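Local coordinates for protein 5-carboxymethyl-2-hydroxymuconate semialdehyde dehydrogenase (Thermus thermophilus, PDB 2D4E) that probably oxidises 5-carboxymethyl-2-hydroxymuconate semialdehyde to the corresponding acid, passing the electrons to NAD, as a member of the aldehyde dehydrogenase family, at residues C[99-104]-C[212-217]; C[236-241]-C[258-263]; C[294-299]-C[304-309]. All coordinates share one frame; numbering follows the deposited sequence.

Interaction 1: residues C[99-104]-C[212-217]; sequences IEKHAD and LKEADL
Glu214 reaches from helix 203-214 to Lys101 and His102, showing how one carboxylate can bridge two basic side chains at a helix junction. From CB the chain leaves with CG anti to the backbone N (chi1 -175°) and stays extended, its side chain resting on Leu98 on the way. CD then arrives at the edge of the His102 imidazole, and the two oxygens divide the work. OE1 offers its syn lone pair to Lys101 NZ in a 3.0 Å salt bridge; the lysine crosses the glutamate at about a right angle, its chain bent near the end. OE2, again through its syn lone pair, receives His102 NE2 at 2.7 Å. This short bond is not straight, with 140° at the hydrogen, and the oxygen lies somewhat off the ring plane, while ring and carboxylate planes stand 68° apart. His102 sits at the break between helices 85-101 and 103-114, where its ND1 is hydrogen-bonded to Glu105. With a carboxylate at each ring nitrogen, the imidazole would probably favour its protonated form, and Glu214, facing two potential cations near the surface, would be expected to remain ionised.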
loop_
_atom_site.group_PDB
_atom_site.type_symbol
_atom_site.label_atom_id
_atom_site.label_comp_id
_atom_site.label_asym_id
_atom_site.label_seq_id
_atom_site.Cartn_x
_atom_site.Cartn_y
_atom_site.Cartn_z
ATOM N N ILE C 99 31.482 10.619 0.707
ATOM C CA ILE C 99 31.055 11.992 0.957
ATOM C C ILE C 99 31.467 12.317 2.400
ATOM O O ILE C 99 31.978 13.403 2.694
ATOM C CB ILE C 99 29.517 12.144 0.802
ATOM C CG1 ILE C 99 29.142 12.133 -0.684
ATOM C CG2 ILE C 99 29.038 13.439 1.458
ATOM C CD1 ILE C 99 27.643 12.170 -0.947
ATOM N N GLU C 100 31.257 11.357 3.294
ATOM C CA GLU C 100 31.620 11.538 4.692
ATOM C C GLU C 100 33.132 11.713 4.858
ATOM O O GLU C 100 33.584 12.520 5.677
ATOM C CB GLU C 100 31.129 10.344 5.520
ATOM C CG GLU C 100 29.607 10.288 5.645
ATOM C CD GLU C 100 29.085 8.981 6.236
ATOM O OE1 GLU C 100 27.848 8.837 6.342
ATOM O OE2 GLU C 100 29.898 8.100 6.590
ATOM N N LYS C 101 33.908 10.975 4.066
ATOM C CA LYS C 101 35.362 11.049 4.147
ATOM C C LYS C 101 35.894 12.388 3.652
ATOM O O LYS C 101 36.924 12.869 4.124
ATOM C CB LYS C 101 36.011 9.920 3.335
ATOM C CG LYS C 101 37.444 9.631 3.767
ATOM C CD LYS C 101 38.170 8.674 2.830
ATOM C CE LYS C 101 38.604 9.377 1.552
ATOM N NZ LYS C 101 39.501 8.529 0.716
ATOM N N HIS C 102 35.193 12.983 2.691
ATOM C CA HIS C 102 35.598 14.271 2.140
ATOM C C HIS C 102 34.706 15.392 2.673
ATOM O O HIS C 102 34.684 16.483 2.113
ATOM C CB HIS C 102 35.507 14.234 0.612
ATOM C CG HIS C 102 36.415 13.229 -0.026
ATOM N ND1 HIS C 102 37.758 13.462 -0.230
ATOM C CD2 HIS C 102 36.175 11.981 -0.493
ATOM C CE1 HIS C 102 38.306 12.401 -0.796
ATOM N NE2 HIS C 102 37.367 11.488 -0.966
ATOM N N ALA C 103 33.986 15.122 3.759
ATOM C CA ALA C 103 33.060 16.093 4.345
ATOM C C ALA C 103 33.634 17.490 4.580
ATOM O O ALA C 103 33.015 18.484 4.203
ATOM C CB ALA C 103 32.488 15.548 5.647
ATOM N N ASP C 104 34.804 17.568 5.203
ATOM C CA ASP C 104 35.426 18.860 5.481
ATOM C C ASP C 104 35.665 19.669 4.206
ATOM O O ASP C 104 35.347 20.860 4.152
ATOM C CB ASP C 104 36.754 18.672 6.230
ATOM C CG ASP C 104 36.570 18.078 7.623
ATOM O OD1 ASP C 104 35.420 17.992 8.109
ATOM O OD2 ASP C 104 37.588 17.704 8.242
ATOM N N LEU C 212 32.204 10.503 -6.952
ATOM C CA LEU C 212 31.516 9.409 -7.625
ATOM C C LEU C 212 32.510 8.590 -8.439
ATOM O O LEU C 212 32.322 7.390 -8.627
ATOM C CB LEU C 212 30.391 9.928 -8.521
ATOM C CG LEU C 212 29.024 9.945 -7.820
ATOM C CD1 LEU C 212 29.089 10.817 -6.564
ATOM C CD2 LEU C 212 27.956 10.448 -8.773
ATOM N N LYS C 213 33.570 9.236 -8.920
ATOM C CA LYS C 213 34.582 8.519 -9.682
ATOM C C LYS C 213 35.418 7.697 -8.704
ATOM O O LYS C 213 35.878 6.608 -9.035
ATOM C CB LYS C 213 35.489 9.484 -10.451
ATOM C CG LYS C 213 36.625 8.783 -11.195
ATOM C CD LYS C 213 37.502 9.772 -11.949
ATOM C CE LYS C 213 38.756 9.105 -12.524
ATOM N NZ LYS C 213 38.435 8.026 -13.505
ATOM N N GLU C 214 35.613 8.223 -7.498
ATOM C CA GLU C 214 36.376 7.503 -6.490
ATOM C C GLU C 214 35.572 6.284 -6.039
ATOM O O GLU C 214 36.139 5.294 -5.568
ATOM C CB GLU C 214 36.680 8.400 -5.282
ATOM C CG GLU C 214 37.577 7.723 -4.245
ATOM C CD GLU C 214 37.866 8.591 -3.027
ATOM O OE1 GLU C 214 38.582 8.119 -2.119
ATOM O OE2 GLU C 214 37.382 9.738 -2.966
ATOM N N ALA C 215 34.249 6.361 -6.182
ATOM C CA ALA C 215 33.371 5.258 -5.801
ATOM C C ALA C 215 33.371 4.241 -6.935
ATOM O O ALA C 215 32.794 3.164 -6.819
ATOM C CB ALA C 215 31.951 5.768 -5.548
ATOM N N ASP C 216 34.021 4.615 -8.034
ATOM C CA ASP C 216 34.159 3.775 -9.222
ATOM C C ASP C 216 32.863 3.447 -9.971
ATOM O O ASP C 216 32.687 2.332 -10.462
ATOM C CB ASP C 216 34.903 2.482 -8.853
ATOM C CG ASP C 216 35.295 1.658 -10.075
ATOM O OD1 ASP C 216 35.737 2.250 -11.084
ATOM O OD2 ASP C 216 35.173 0.414 -10.019
ATOM N N LEU C 217 31.954 4.414 -10.066
ATOM C CA LEU C 217 30.714 4.186 -10.806
ATOM C C LEU C 217 31.115 3.891 -12.247
ATOM O O LEU C 217 32.116 4.416 -12.732
ATOM C CB LEU C 217 29.823 5.430 -10.799
ATOM C CG LEU C 217 28.874 5.745 -9.641
ATOM C CD1 LEU C 217 28.059 6.989 -10.014
ATOM C CD2 LEU C 217 27.939 4.566 -9.374
#

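Interaction 2: residues C[236-241]-C[258-263]; sequences LVAHPL and MRNAAD
Val237 and Asn260 meet where two successive helices lie side by side, a small example of close helix approach without any direct hydrogen bond. Val237 turns CG1 anti to its own N (chi1 175°), which sends this methyl across to the neighbouring helix. There it lies 3.8 Å from Asn260 CB and 3.7 Å from Asn260 CG, and the same methyl lies 4.1 Å from Ala261 CB. Ala238 adds its methyl against the Asn260 amide. A glycine in place of Asn260 would probably open a gap beside Val237 CG1 and leave the Ala238 methyl without its neighbour. The backbones come within 5.8 Å between Val237 CA and Ala261 CA, and a water finishes the seam by donating to Val237 O at 2.7 Å and to Asn260 O at 3.0 Å.

Further out, Lys266 NZ binds both Val237 O and His239 O, tying the end of helix 229-238 to the residue just before strand 267-271. The turn beyond is fixed by Leu241 N, which donates to His239 ND1 at 2.9 Å in the plane of the ring, while His239 NE2 is held by Asp67. At the subunit interface, Arg259 and Asp263 make reciprocal salt bridges with Asp263 and Arg259 of the second subunit. Beneath the seam, Val237 and Ala261 both rest on Leu245 of strand 244-248, and the Val237 side chain approaches the bound NAD to about 4 Å. Two neighbouring helices covering one parallel sheet beside the dinucleotide are characteristic of the Rossmann-like NAD-binding domain of aldehyde dehydrogenases.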
loop_
_atom_site.group_PDB
_atom_site.type_symbol
_atom_site.label_atom_id
_atom_site.label_comp_id
_atom_site.label_asym_id
_atom_site.label_seq_id
_atom_site.Cartn_x
_atom_site.Cartn_y
_atom_site.Cartn_z
ATOM N N LEU C 236 20.500 20.823 -22.350
ATOM C CA LEU C 236 20.157 19.569 -21.679
ATOM C C LEU C 236 18.646 19.326 -21.770
ATOM O O LEU C 236 18.200 18.211 -22.039
ATOM C CB LEU C 236 20.605 19.605 -20.211
ATOM C CG LEU C 236 20.276 18.386 -19.329
ATOM C CD1 LEU C 236 20.756 17.104 -19.987
ATOM C CD2 LEU C 236 20.917 18.555 -17.958
ATOM N N VAL C 237 17.862 20.377 -21.553
ATOM C CA VAL C 237 16.414 20.257 -21.621
ATOM C C VAL C 237 15.962 19.860 -23.022
ATOM O O VAL C 237 15.009 19.102 -23.187
ATOM C CB VAL C 237 15.727 21.583 -21.228
ATOM C CG1 VAL C 237 14.222 21.473 -21.417
ATOM C CG2 VAL C 237 16.049 21.916 -19.775
ATOM N N ALA C 238 16.663 20.360 -24.030
ATOM C CA ALA C 238 16.314 20.068 -25.416
ATOM C C ALA C 238 16.819 18.744 -25.960
ATOM O O ALA C 238 16.311 18.275 -26.976
ATOM C CB ALA C 238 16.802 21.198 -26.322
ATOM N N HIS C 239 17.795 18.129 -25.300
ATOM C CA HIS C 239 18.358 16.886 -25.823
ATOM C C HIS C 239 17.416 15.688 -25.828
ATOM O O HIS C 239 16.868 15.303 -24.793
ATOM C CB HIS C 239 19.646 16.518 -25.091
ATOM C CG HIS C 239 20.556 15.650 -25.901
ATOM N ND1 HIS C 239 20.218 14.369 -26.281
ATOM C CD2 HIS C 239 21.765 15.902 -26.460
ATOM C CE1 HIS C 239 21.176 13.870 -27.040
ATOM N NE2 HIS C 239 22.127 14.780 -27.165
ATOM N N PRO C 240 17.244 15.065 -27.004
ATOM C CA PRO C 240 16.379 13.901 -27.223
ATOM C C PRO C 240 16.753 12.611 -26.499
ATOM O O PRO C 240 15.944 11.686 -26.437
ATOM C CB PRO C 240 16.393 13.738 -28.747
ATOM C CG PRO C 240 17.755 14.209 -29.124
ATOM C CD PRO C 240 17.931 15.448 -28.252
ATOM N N LEU C 241 17.958 12.529 -25.949
ATOM C CA LEU C 241 18.345 11.307 -25.254
ATOM C C LEU C 241 18.146 11.371 -23.733
ATOM O O LEU C 241 18.452 10.414 -23.025
ATOM C CB LEU C 241 19.800 10.948 -25.577
ATOM C CG LEU C 241 20.088 10.614 -27.046
ATOM C CD1 LEU C 241 21.558 10.257 -27.203
ATOM C CD2 LEU C 241 19.208 9.460 -27.509
ATOM N N MET C 258 9.645 23.879 -19.213
ATOM C CA MET C 258 8.535 23.049 -19.661
ATOM C C MET C 258 8.247 23.300 -21.135
ATOM O O MET C 258 8.010 22.366 -21.900
ATOM C CB MET C 258 7.280 23.336 -18.829
ATOM C CG MET C 258 6.106 22.434 -19.168
ATOM S SD MET C 258 4.695 22.653 -18.066
ATOM C CE MET C 258 3.435 21.701 -18.938
ATOM N N ARG C 259 8.278 24.570 -21.527
ATOM C CA ARG C 259 8.017 24.950 -22.913
ATOM C C ARG C 259 9.017 24.280 -23.850
ATOM O O ARG C 259 8.646 23.752 -24.896
ATOM C CB ARG C 259 8.106 26.473 -23.053
ATOM C CG ARG C 259 7.565 27.028 -24.364
ATOM C CD ARG C 259 7.546 28.559 -24.347
ATOM N NE ARG C 259 6.684 29.085 -23.289
ATOM C CZ ARG C 259 7.098 29.853 -22.280
ATOM N NH1 ARG C 259 8.376 30.200 -22.172
ATOM N NH2 ARG C 259 6.227 30.276 -21.373
ATOM N N ASN C 260 10.285 24.300 -23.452
ATOM C CA ASN C 260 11.369 23.706 -24.221
ATOM C C ASN C 260 11.274 22.176 -24.200
ATOM O O ASN C 260 11.578 21.504 -25.187
ATOM C CB ASN C 260 12.708 24.175 -23.628
ATOM C CG ASN C 260 13.920 23.637 -24.379
ATOM O OD1 ASN C 260 15.068 23.841 -23.956
ATOM N ND2 ASN C 260 13.677 22.953 -25.491
ATOM N N ALA C 261 10.837 21.631 -23.073
ATOM C CA ALA C 261 10.716 20.187 -22.908
ATOM C C ALA C 261 9.594 19.566 -23.745
ATOM O O ALA C 261 9.605 18.362 -24.020
ATOM C CB ALA C 261 10.504 19.860 -21.435
ATOM N N ALA C 262 8.634 20.386 -24.150
ATOM C CA ALA C 262 7.496 19.902 -24.927
ATOM C C ALA C 262 7.861 19.242 -26.256
ATOM O O ALA C 262 7.157 18.345 -26.714
ATOM C CB ALA C 262 6.513 21.047 -25.174
ATOM N N ASP C 263 8.955 19.676 -26.872
ATOM C CA ASP C 263 9.361 19.114 -28.156
ATOM C C ASP C 263 9.632 17.610 -28.113
ATOM O O ASP C 263 9.509 16.920 -29.126
ATOM C CB ASP C 263 10.596 19.849 -28.688
ATOM C CG ASP C 263 10.333 21.329 -28.937
ATOM O OD1 ASP C 263 9.357 21.657 -29.644
ATOM O OD2 ASP C 263 11.106 22.168 -28.431
HETATM O O HOH W 1 13.077 18.909 -25.126
#

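Interaction 3: residues C[294-299]-C[304-309]; sequences VFQIFS and RCTASS. With NAD (nicotinamide-adenine-dinucleotide), chain K.
Gln296 and Ser308 join helix 286-298 to the loop that follows it, the segment that bears the active-site cysteine in aldehyde dehydrogenases; here a type I beta turn from Arg304 to Ala307 holds Cys305 toward NAD. Of the hydrogen bonds, Ser308 N donates to Gln296 O at 3.3 Å, approaching from above the carbonyl plane, and a CA-H...O contact supplements it, with Ala307 CA 3.2 Å from Gln296 O. Arg304 NH2 gives a 2.7 Å bond to Ser299 OG, reaching it through bends at chi2 and chi3. That hydroxyl donates in turn to Phe295 O at 2.8 Å, while Ser299 N reaches the same oxygen from the opposite face, so two donors grip one carbonyl in the last turn of the helix; Arg304 NE, in contrast, is buried without a partner. The Gln296 amide looks elsewhere, its OE1 accepting from Asn467 N. Among the apolar contacts, Ile297 CD1 packs 4.0 Å from Ala307 CB. The Phe295 ring and the guanidinium meet obliquely, planes 40° apart, while Ser299 OG sits over the ring centre and His466 makes an edge-to-face contact. At the turn's far side, Cys305 SG lies 3.2 Å from NAD C4N.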
loop_
_atom_site.group_PDB
_atom_site.type_symbol
_atom_site.label_atom_id
_atom_site.label_comp_id
_atom_site.label_asym_id
_atom_site.label_seq_id
_atom_site.Cartn_x
_atom_site.Cartn_y
_atom_site.Cartn_z
ATOM N N VAL C 294 11.434 33.279 13.579
ATOM C CA VAL C 294 12.672 34.021 13.374
ATOM C C VAL C 294 13.658 33.138 12.611
ATOM O O VAL C 294 14.291 33.572 11.643
ATOM C CB VAL C 294 13.306 34.460 14.709
ATOM C CG1 VAL C 294 14.688 35.057 14.454
ATOM C CG2 VAL C 294 12.406 35.484 15.391
ATOM N N PHE C 295 13.778 31.888 13.041
ATOM C CA PHE C 295 14.686 30.955 12.386
ATOM C C PHE C 295 14.259 30.610 10.966
ATOM O O PHE C 295 15.079 30.593 10.057
ATOM C CB PHE C 295 14.797 29.660 13.200
ATOM C CG PHE C 295 15.396 28.504 12.428
ATOM C CD1 PHE C 295 14.597 27.700 11.618
ATOM C CD2 PHE C 295 16.759 28.238 12.493
ATOM C CE1 PHE C 295 15.150 26.652 10.886
ATOM C CE2 PHE C 295 17.322 27.192 11.763
ATOM C CZ PHE C 295 16.516 26.399 10.959
ATOM N N GLN C 296 12.970 30.337 10.782
ATOM C CA GLN C 296 12.450 29.934 9.479
ATOM C C GLN C 296 12.585 30.961 8.347
ATOM O O GLN C 296 12.493 30.606 7.172
ATOM C CB GLN C 296 10.991 29.484 9.616
ATOM C CG GLN C 296 10.555 28.496 8.541
ATOM C CD GLN C 296 11.479 27.287 8.463
ATOM O OE1 GLN C 296 11.630 26.547 9.431
ATOM N NE2 GLN C 296 12.109 27.094 7.309
ATOM N N ILE C 297 12.795 32.230 8.680
ATOM C CA ILE C 297 12.959 33.221 7.626
ATOM C C ILE C 297 14.405 33.705 7.520
ATOM O O ILE C 297 14.911 33.903 6.421
ATOM C CB ILE C 297 12.021 34.461 7.817
ATOM C CG1 ILE C 297 12.283 35.488 6.707
ATOM C CG2 ILE C 297 12.286 35.136 9.149
ATOM C CD1 ILE C 297 12.193 34.928 5.291
ATOM N N PHE C 298 15.079 33.863 8.654
ATOM C CA PHE C 298 16.448 34.364 8.633
ATOM C C PHE C 298 17.580 33.344 8.523
ATOM O O PHE C 298 18.689 33.705 8.137
ATOM C CB PHE C 298 16.670 35.295 9.832
ATOM C CG PHE C 298 15.757 36.495 9.830
ATOM C CD1 PHE C 298 14.965 36.791 10.937
ATOM C CD2 PHE C 298 15.655 37.301 8.698
ATOM C CE1 PHE C 298 14.076 37.874 10.914
ATOM C CE2 PHE C 298 14.775 38.381 8.659
ATOM C CZ PHE C 298 13.982 38.671 9.768
ATOM N N SER C 299 17.324 32.082 8.852
ATOM C CA SER C 299 18.376 31.076 8.733
ATOM C C SER C 299 18.716 30.906 7.249
ATOM O O SER C 299 17.933 31.299 6.377
ATOM C CB SER C 299 17.918 29.735 9.308
ATOM O OG SER C 299 16.888 29.182 8.513
ATOM N N ARG C 304 16.344 30.332 1.431
ATOM C CA ARG C 304 15.756 29.009 1.585
ATOM C C ARG C 304 14.381 29.019 0.918
ATOM O O ARG C 304 13.569 29.914 1.160
ATOM C CB ARG C 304 15.628 28.676 3.071
ATOM C CG ARG C 304 15.064 27.299 3.357
ATOM C CD ARG C 304 16.072 26.418 4.068
ATOM N NE ARG C 304 16.300 26.817 5.456
ATOM C CZ ARG C 304 17.238 26.277 6.231
ATOM N NH1 ARG C 304 18.027 25.326 5.747
ATOM N NH2 ARG C 304 17.396 26.689 7.481
ATOM N N CYS C 305 14.123 28.028 0.071
ATOM C CA CYS C 305 12.853 27.954 -0.641
ATOM C C CYS C 305 11.645 27.825 0.266
ATOM O O CYS C 305 10.573 28.336 -0.050
ATOM C CB CYS C 305 12.860 26.777 -1.616
ATOM S SG CYS C 305 12.995 25.136 -0.845
ATOM N N THR C 306 11.818 27.130 1.384
ATOM C CA THR C 306 10.737 26.905 2.339
ATOM C C THR C 306 10.668 27.986 3.417
ATOM O O THR C 306 9.969 27.831 4.422
ATOM C CB THR C 306 10.920 25.557 3.042
ATOM O OG1 THR C 306 12.206 25.535 3.677
ATOM C CG2 THR C 306 10.834 24.406 2.034
ATOM N N ALA C 307 11.391 29.080 3.215
ATOM C CA ALA C 307 11.392 30.161 4.189
ATOM C C ALA C 307 9.989 30.739 4.393
ATOM O O ALA C 307 9.218 30.876 3.440
ATOM C CB ALA C 307 12.355 31.257 3.738
ATOM N N SER C 308 9.651 31.059 5.640
ATOM C CA SER C 308 8.349 31.652 5.944
ATOM C C SER C 308 8.497 33.167 5.780
ATOM O O SER C 308 8.636 33.904 6.759
ATOM C CB SER C 308 7.917 31.296 7.378
ATOM O OG SER C 308 8.969 31.504 8.306
ATOM N N SER C 309 8.480 33.615 4.529
ATOM C CA SER C 309 8.641 35.024 4.191
ATOM C C SER C 309 7.422 35.889 4.513
ATOM O O SER C 309 7.492 37.118 4.470
ATOM C CB SER C 309 9.014 35.152 2.713
ATOM O OG SER C 309 8.178 34.336 1.914
HETATM P PA NAD K . 17.249 29.475 -11.498
HETATM O O1A NAD K . 17.590 30.532 -12.443
HETATM O O2A NAD K . 15.965 28.832 -11.824
HETATM O O5B NAD K . 18.350 28.284 -11.422
HETATM C C5B NAD K . 18.048 26.850 -11.358
HETATM C C4B NAD K . 18.787 26.166 -12.487
HETATM O O4B NAD K . 18.094 26.595 -13.680
HETATM C C3B NAD K . 20.253 26.642 -12.693
HETATM O O3B NAD K . 21.157 25.517 -12.694
HETATM C C2B NAD K . 20.177 27.391 -14.034
HETATM O O2B NAD K . 21.406 27.330 -14.792
HETATM C C1B NAD K . 19.010 26.697 -14.707
HETATM N N9A NAD K . 18.414 27.505 -15.756
HETATM C C8A NAD K . 18.161 28.864 -15.784
HETATM N N7A NAD K . 17.592 29.288 -16.937
HETATM C C5A NAD K . 17.482 28.109 -17.675
HETATM C C6A NAD K . 16.961 27.849 -18.998
HETATM N N6A NAD K . 16.462 28.805 -19.787
HETATM N N1A NAD K . 17.004 26.532 -19.431
HETATM C C2A NAD K . 17.528 25.541 -18.605
HETATM N N3A NAD K . 18.027 25.686 -17.385
HETATM C C4A NAD K . 17.980 26.995 -16.964
HETATM O O3 NAD K . 17.248 30.094 -10.109
HETATM P PN NAD K . 18.026 29.960 -8.733
HETATM O O1N NAD K . 18.490 31.325 -8.408
HETATM O O2N NAD K . 19.068 28.929 -8.863
HETATM O O5D NAD K . 16.738 29.617 -7.944
HETATM C C5D NAD K . 16.495 29.781 -6.568
HETATM C C4D NAD K . 15.075 29.313 -6.613
HETATM O O4D NAD K . 14.969 27.880 -6.460
HETATM C C3D NAD K . 14.099 29.986 -5.658
HETATM O O3D NAD K . 12.906 30.454 -6.317
HETATM C C2D NAD K . 13.860 28.867 -4.646
HETATM O O2D NAD K . 12.587 29.036 -3.988
HETATM C C1D NAD K . 13.964 27.638 -5.522
HETATM N N1N NAD K . 14.245 26.405 -4.769
HETATM C C2N NAD K . 13.140 25.573 -4.670
HETATM C C3N NAD K . 13.321 24.395 -3.960
HETATM C C7N NAD K . 12.184 23.405 -3.757
HETATM O O7N NAD K . 12.409 22.387 -3.127
HETATM N N7N NAD K . 10.963 23.666 -4.258
HETATM C C4N NAD K . 14.614 24.058 -3.347
HETATM C C5N NAD K . 15.656 25.011 -3.535
HETATM C C6N NAD K . 15.551 26.190 -4.222
#

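From the N terminus, the three contacts come in series, none nested within or crossing another, and each closes a shorter loop than the last. Interaction 1 spans 107 residues, joining the junction of helices 85-101 and 103-114 to the end of helix 203-214. Interaction 2 encloses 16 residues, including all of strand 244-248, and pairs helices flanking the parallel sheet. Interaction 3 closes across a four-residue connection, laying loop 304-309 back on helix 286-298, just before strand 310-314 of the mixed sheet. Their centres lie 31 to 33 Å apart. Interactions 2 and 3 stand on opposite sides of the chain's centre, yet both approach NAD and touch the second subunit, whereas interaction 1 remains within its own chain.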